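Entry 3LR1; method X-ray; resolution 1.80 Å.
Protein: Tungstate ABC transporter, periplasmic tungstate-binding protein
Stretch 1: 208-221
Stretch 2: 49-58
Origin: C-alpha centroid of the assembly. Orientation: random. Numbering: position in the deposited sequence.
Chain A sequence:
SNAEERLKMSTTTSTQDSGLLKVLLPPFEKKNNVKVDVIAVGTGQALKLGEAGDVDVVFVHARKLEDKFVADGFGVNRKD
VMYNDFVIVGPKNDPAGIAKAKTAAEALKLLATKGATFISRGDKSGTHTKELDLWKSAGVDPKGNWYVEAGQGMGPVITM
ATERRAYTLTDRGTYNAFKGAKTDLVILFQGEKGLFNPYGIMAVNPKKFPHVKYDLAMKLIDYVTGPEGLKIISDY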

# COMPACT_ATOMS: atom_id res chain seq x y z
N LYS A 208 -2.19 3.36 -26.35
CA LYS A 208 -2.50 4.74 -25.97
C LYS A 208 -1.27 5.60 -25.99
O LYS A 208 -1.33 6.79 -26.37
CB LYS A 208 -3.14 4.81 -24.59
CG LYS A 208 -4.65 4.55 -24.63
CD LYS A 208 -5.32 4.95 -23.31
CE LYS A 208 -6.70 4.37 -23.20
NZ LYS A 208 -7.60 4.94 -24.21
N PHE A 209 -0.15 5.06 -25.54
CA PHE A 209 1.07 5.86 -25.46
C PHE A 209 2.19 5.10 -26.12
O PHE A 209 2.83 4.29 -25.48
CB PHE A 209 1.39 6.25 -24.01
CG PHE A 209 0.34 7.15 -23.40
CD1 PHE A 209 0.25 8.47 -23.78
CD2 PHE A 209 -0.54 6.68 -22.46
CE1 PHE A 209 -0.71 9.30 -23.23
CE2 PHE A 209 -1.48 7.53 -21.88
CZ PHE A 209 -1.60 8.79 -22.32
N PRO A 210 2.43 5.35 -27.43
CA PRO A 210 3.39 4.44 -28.09
C PRO A 210 4.88 4.52 -27.61
O PRO A 210 5.68 3.63 -27.93
CB PRO A 210 3.22 4.74 -29.60
CG PRO A 210 2.50 6.04 -29.67
CD PRO A 210 1.81 6.31 -28.35
N HIS A 211 5.25 5.58 -26.91
CA HIS A 211 6.63 5.73 -26.42
C HIS A 211 6.88 5.08 -25.06
O HIS A 211 8.00 5.07 -24.58
CB HIS A 211 7.01 7.19 -26.39
CG HIS A 211 6.78 7.87 -27.70
ND1 HIS A 211 6.08 9.05 -27.83
CD2 HIS A 211 7.05 7.45 -28.96
CE1 HIS A 211 5.99 9.37 -29.11
NE2 HIS A 211 6.55 8.40 -29.82
N VAL A 212 5.86 4.52 -24.44
CA VAL A 212 6.07 3.83 -23.20
C VAL A 212 7.00 2.58 -23.43
O VAL A 212 7.04 1.99 -24.57
CB VAL A 212 4.70 3.47 -22.72
CG1 VAL A 212 4.53 2.08 -22.48
CG2 VAL A 212 4.15 4.58 -21.74
N LYS A 213 7.75 2.20 -22.41
CA LYS A 213 8.73 1.08 -22.45
C LYS A 213 7.97 -0.24 -22.14
O LYS A 213 8.09 -0.81 -21.05
CB LYS A 213 9.84 1.30 -21.40
CG LYS A 213 10.75 2.58 -21.56
CD LYS A 213 12.09 2.23 -22.17
CE LYS A 213 12.95 3.46 -22.53
NZ LYS A 213 12.57 4.65 -21.77
N TYR A 214 7.11 -0.67 -23.04
CA TYR A 214 6.15 -1.76 -22.73
C TYR A 214 6.83 -3.12 -22.60
O TYR A 214 6.50 -3.93 -21.74
CB TYR A 214 5.04 -1.82 -23.77
CG TYR A 214 4.15 -3.01 -23.66
CD1 TYR A 214 3.06 -3.03 -22.79
CD2 TYR A 214 4.39 -4.15 -24.44
CE1 TYR A 214 2.21 -4.16 -22.72
CE2 TYR A 214 3.54 -5.26 -24.37
CZ TYR A 214 2.46 -5.25 -23.52
OH TYR A 214 1.65 -6.35 -23.41
N ASP A 215 7.75 -3.37 -23.50
CA ASP A 215 8.41 -4.66 -23.53
C ASP A 215 9.21 -4.81 -22.22
O ASP A 215 9.17 -5.87 -21.56
CB ASP A 215 9.24 -4.80 -24.84
CG ASP A 215 8.35 -4.79 -26.16
OD1 ASP A 215 7.30 -5.47 -26.22
OD2 ASP A 215 8.70 -4.13 -27.16
N LEU A 216 9.86 -3.72 -21.78
CA LEU A 216 10.59 -3.74 -20.54
C LEU A 216 9.63 -3.82 -19.33
O LEU A 216 9.87 -4.55 -18.34
CB LEU A 216 11.44 -2.49 -20.44
CG LEU A 216 12.72 -2.41 -19.63
CD1 LEU A 216 13.61 -3.73 -19.75
CD2 LEU A 216 13.58 -1.20 -20.10
N ALA A 217 8.50 -3.09 -19.43
CA ALA A 217 7.43 -3.22 -18.39
C ALA A 217 6.98 -4.67 -18.24
O ALA A 217 6.82 -5.18 -17.12
CB ALA A 217 6.25 -2.29 -18.66
N MSE A 218 6.77 -5.34 -19.37
CA MSE A 218 6.29 -6.71 -19.34
C MSE A 218 7.36 -7.65 -18.72
O MSE A 218 7.02 -8.59 -17.96
CB MSE A 218 5.84 -7.10 -20.72
CG MSE A 218 4.49 -6.48 -21.14
SE MSE A 218 3.01 -6.77 -19.87
CE MSE A 218 3.74 -6.05 -18.21
N LYS A 219 8.63 -7.35 -18.96
CA LYS A 219 9.68 -8.13 -18.30
C LYS A 219 9.68 -7.96 -16.83
O LYS A 219 9.86 -8.93 -16.09
CB LYS A 219 11.02 -7.83 -18.87
CG LYS A 219 11.24 -8.48 -20.23
CD LYS A 219 12.43 -7.83 -20.93
CE LYS A 219 12.84 -8.60 -22.15
NZ LYS A 219 13.71 -7.71 -23.01
N LEU A 220 9.43 -6.71 -16.39
CA LEU A 220 9.33 -6.43 -14.98
C LEU A 220 8.19 -7.20 -14.34
O LEU A 220 8.37 -7.83 -13.27
CB LEU A 220 9.25 -4.95 -14.68
CG LEU A 220 9.17 -4.62 -13.19
CD1 LEU A 220 10.51 -5.00 -12.42
CD2 LEU A 220 8.83 -3.13 -12.96
N ILE A 221 7.01 -7.18 -14.98
CA ILE A 221 5.88 -7.86 -14.41
C ILE A 221 6.14 -9.39 -14.33
O ILE A 221 5.82 -10.02 -13.34
CB ILE A 221 4.57 -7.58 -15.21
CG1 ILE A 221 4.22 -6.07 -15.06
CG2 ILE A 221 3.47 -8.52 -14.69
CD1 ILE A 221 2.98 -5.56 -15.92
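Stretch 2 (49-58) LGEAGDVDVV

Stretch 2 lies along stretch 1 as a helix end, a loop and the start of a strand, held by a phenylalanine ring packed on a glycine, one direct hydrogen bond, and a small apolar patch. The two run in the same sense: the CA atoms nearest each other are those of Phe-209 and Gly-53 (5.8 Å), Val-212 and Asp-56 (5.4 Å), and Ala-217 and Val-57 (6.0 Å).

Stretch 2 begins in a helix that closes with a Schellman motif, Gly-53 N hydrogen-bonding to Gly-50 O (3.0 Å) and Asp-54 N to Leu-49 O (3.0 Å). Gly-53 takes phi 76°, which favours glycine, and its bare CA lies 3.7 Å from the centroid of the Phe-209 ring, over the face, in a CH-pi contact. A CB here would fall 2.6 Å from Phe-209 CD1, so glycine suits the site twice over. At the ring edge, Phe-209 CZ approaches Glu-51 O at 3.1 Å, setting the slightly positive rim of the ring against a carbonyl.

In stretch 1, a type I turn from Phe-209 to Val-212 then leads to the helix of 214-221. Val-212, whose CA-to-CB bond points sideways, brings CG2 to 3.7 Å from Val-55 O. At the N-cap position, Lys-213 N donates to Asp-56 OD1 (2.8 Å, nearly linear at 172°); the buried carboxylate thus accepts a backbone NH just before the first helical turn. Its other oxygen, OD2, receives a hydrogen bond from a water (2.6 Å from the water O), which in turn accepts a weak one from Lys-213 NZ (3.2 Å).

Farther on, where stretch 2 becomes a strand, Val-57 points toward the helix. Ala-217, small enough for close approach, brings CB to 3.3 Å from Val-57 CG2, and one turn later Leu-220 CD2 lies 4.4 Å from Val-57 CG1. All three are buried, where apolar side chains leave no polar group unsatisfied.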

# COMPACT_ATOMS: atom_id res chain seq x y z
N LEU A 49 -0.37 9.59 -13.38
CA LEU A 49 0.89 9.53 -14.10
C LEU A 49 0.84 8.49 -15.20
O LEU A 49 1.27 8.75 -16.32
CB LEU A 49 2.06 9.30 -13.16
CG LEU A 49 2.50 10.49 -12.28
CD1 LEU A 49 3.51 9.96 -11.27
CD2 LEU A 49 3.03 11.63 -13.19
N GLY A 50 0.22 7.35 -14.93
CA GLY A 50 0.06 6.32 -15.93
C GLY A 50 -0.96 6.75 -17.00
O GLY A 50 -0.73 6.50 -18.16
N GLU A 51 -2.04 7.42 -16.58
CA GLU A 51 -3.09 8.00 -17.50
C GLU A 51 -2.49 9.00 -18.45
O GLU A 51 -2.99 9.15 -19.53
CB GLU A 51 -4.23 8.65 -16.75
CG GLU A 51 -5.20 7.66 -16.08
CD GLU A 51 -6.36 8.31 -15.34
OE1 GLU A 51 -6.45 9.57 -15.34
OE2 GLU A 51 -7.16 7.55 -14.73
N ALA A 52 -1.42 9.67 -18.04
CA ALA A 52 -0.71 10.65 -18.87
C ALA A 52 0.43 10.04 -19.70
O ALA A 52 1.01 10.71 -20.53
CB ALA A 52 -0.18 11.82 -17.95
N GLY A 53 0.76 8.79 -19.49
CA GLY A 53 1.89 8.14 -20.19
C GLY A 53 3.26 8.54 -19.66
O GLY A 53 4.25 8.37 -20.38
N ASP A 54 3.32 9.12 -18.46
CA ASP A 54 4.59 9.63 -17.90
C ASP A 54 5.33 8.58 -17.11
O ASP A 54 6.44 8.83 -16.66
CB ASP A 54 4.36 10.91 -17.03
CG ASP A 54 4.15 12.16 -17.86
OD1 ASP A 54 5.12 12.52 -18.58
OD2 ASP A 54 3.06 12.79 -17.86
N VAL A 55 4.69 7.42 -16.89
CA VAL A 55 5.38 6.23 -16.41
C VAL A 55 5.05 5.04 -17.29
O VAL A 55 4.12 5.07 -18.10
CB VAL A 55 5.02 5.90 -14.95
CG1 VAL A 55 5.54 7.04 -14.01
CG2 VAL A 55 3.46 5.64 -14.77
N ASP A 56 5.84 3.96 -17.14
CA ASP A 56 5.66 2.73 -17.96
C ASP A 56 4.90 1.59 -17.23
O ASP A 56 4.32 0.70 -17.85
CB ASP A 56 7.05 2.26 -18.36
CG ASP A 56 7.91 3.36 -18.97
OD1 ASP A 56 7.53 3.84 -20.09
OD2 ASP A 56 8.97 3.70 -18.35
N VAL A 57 4.96 1.62 -15.89
CA VAL A 57 4.34 0.63 -15.02
C VAL A 57 3.72 1.31 -13.83
O VAL A 57 4.25 2.31 -13.33
CB VAL A 57 5.43 -0.35 -14.54
CG1 VAL A 57 4.84 -1.43 -13.63
CG2 VAL A 57 6.03 -1.04 -15.66
N VAL A 58 2.58 0.78 -13.36
CA VAL A 58 1.92 1.25 -12.18
C VAL A 58 1.86 0.11 -11.20
O VAL A 58 1.43 -0.97 -11.57
CB VAL A 58 0.49 1.83 -12.51
CG1 VAL A 58 -0.24 2.23 -11.26
CG2 VAL A 58 0.59 3.02 -13.47
O HOH W 1 10.89 5.25 -19.06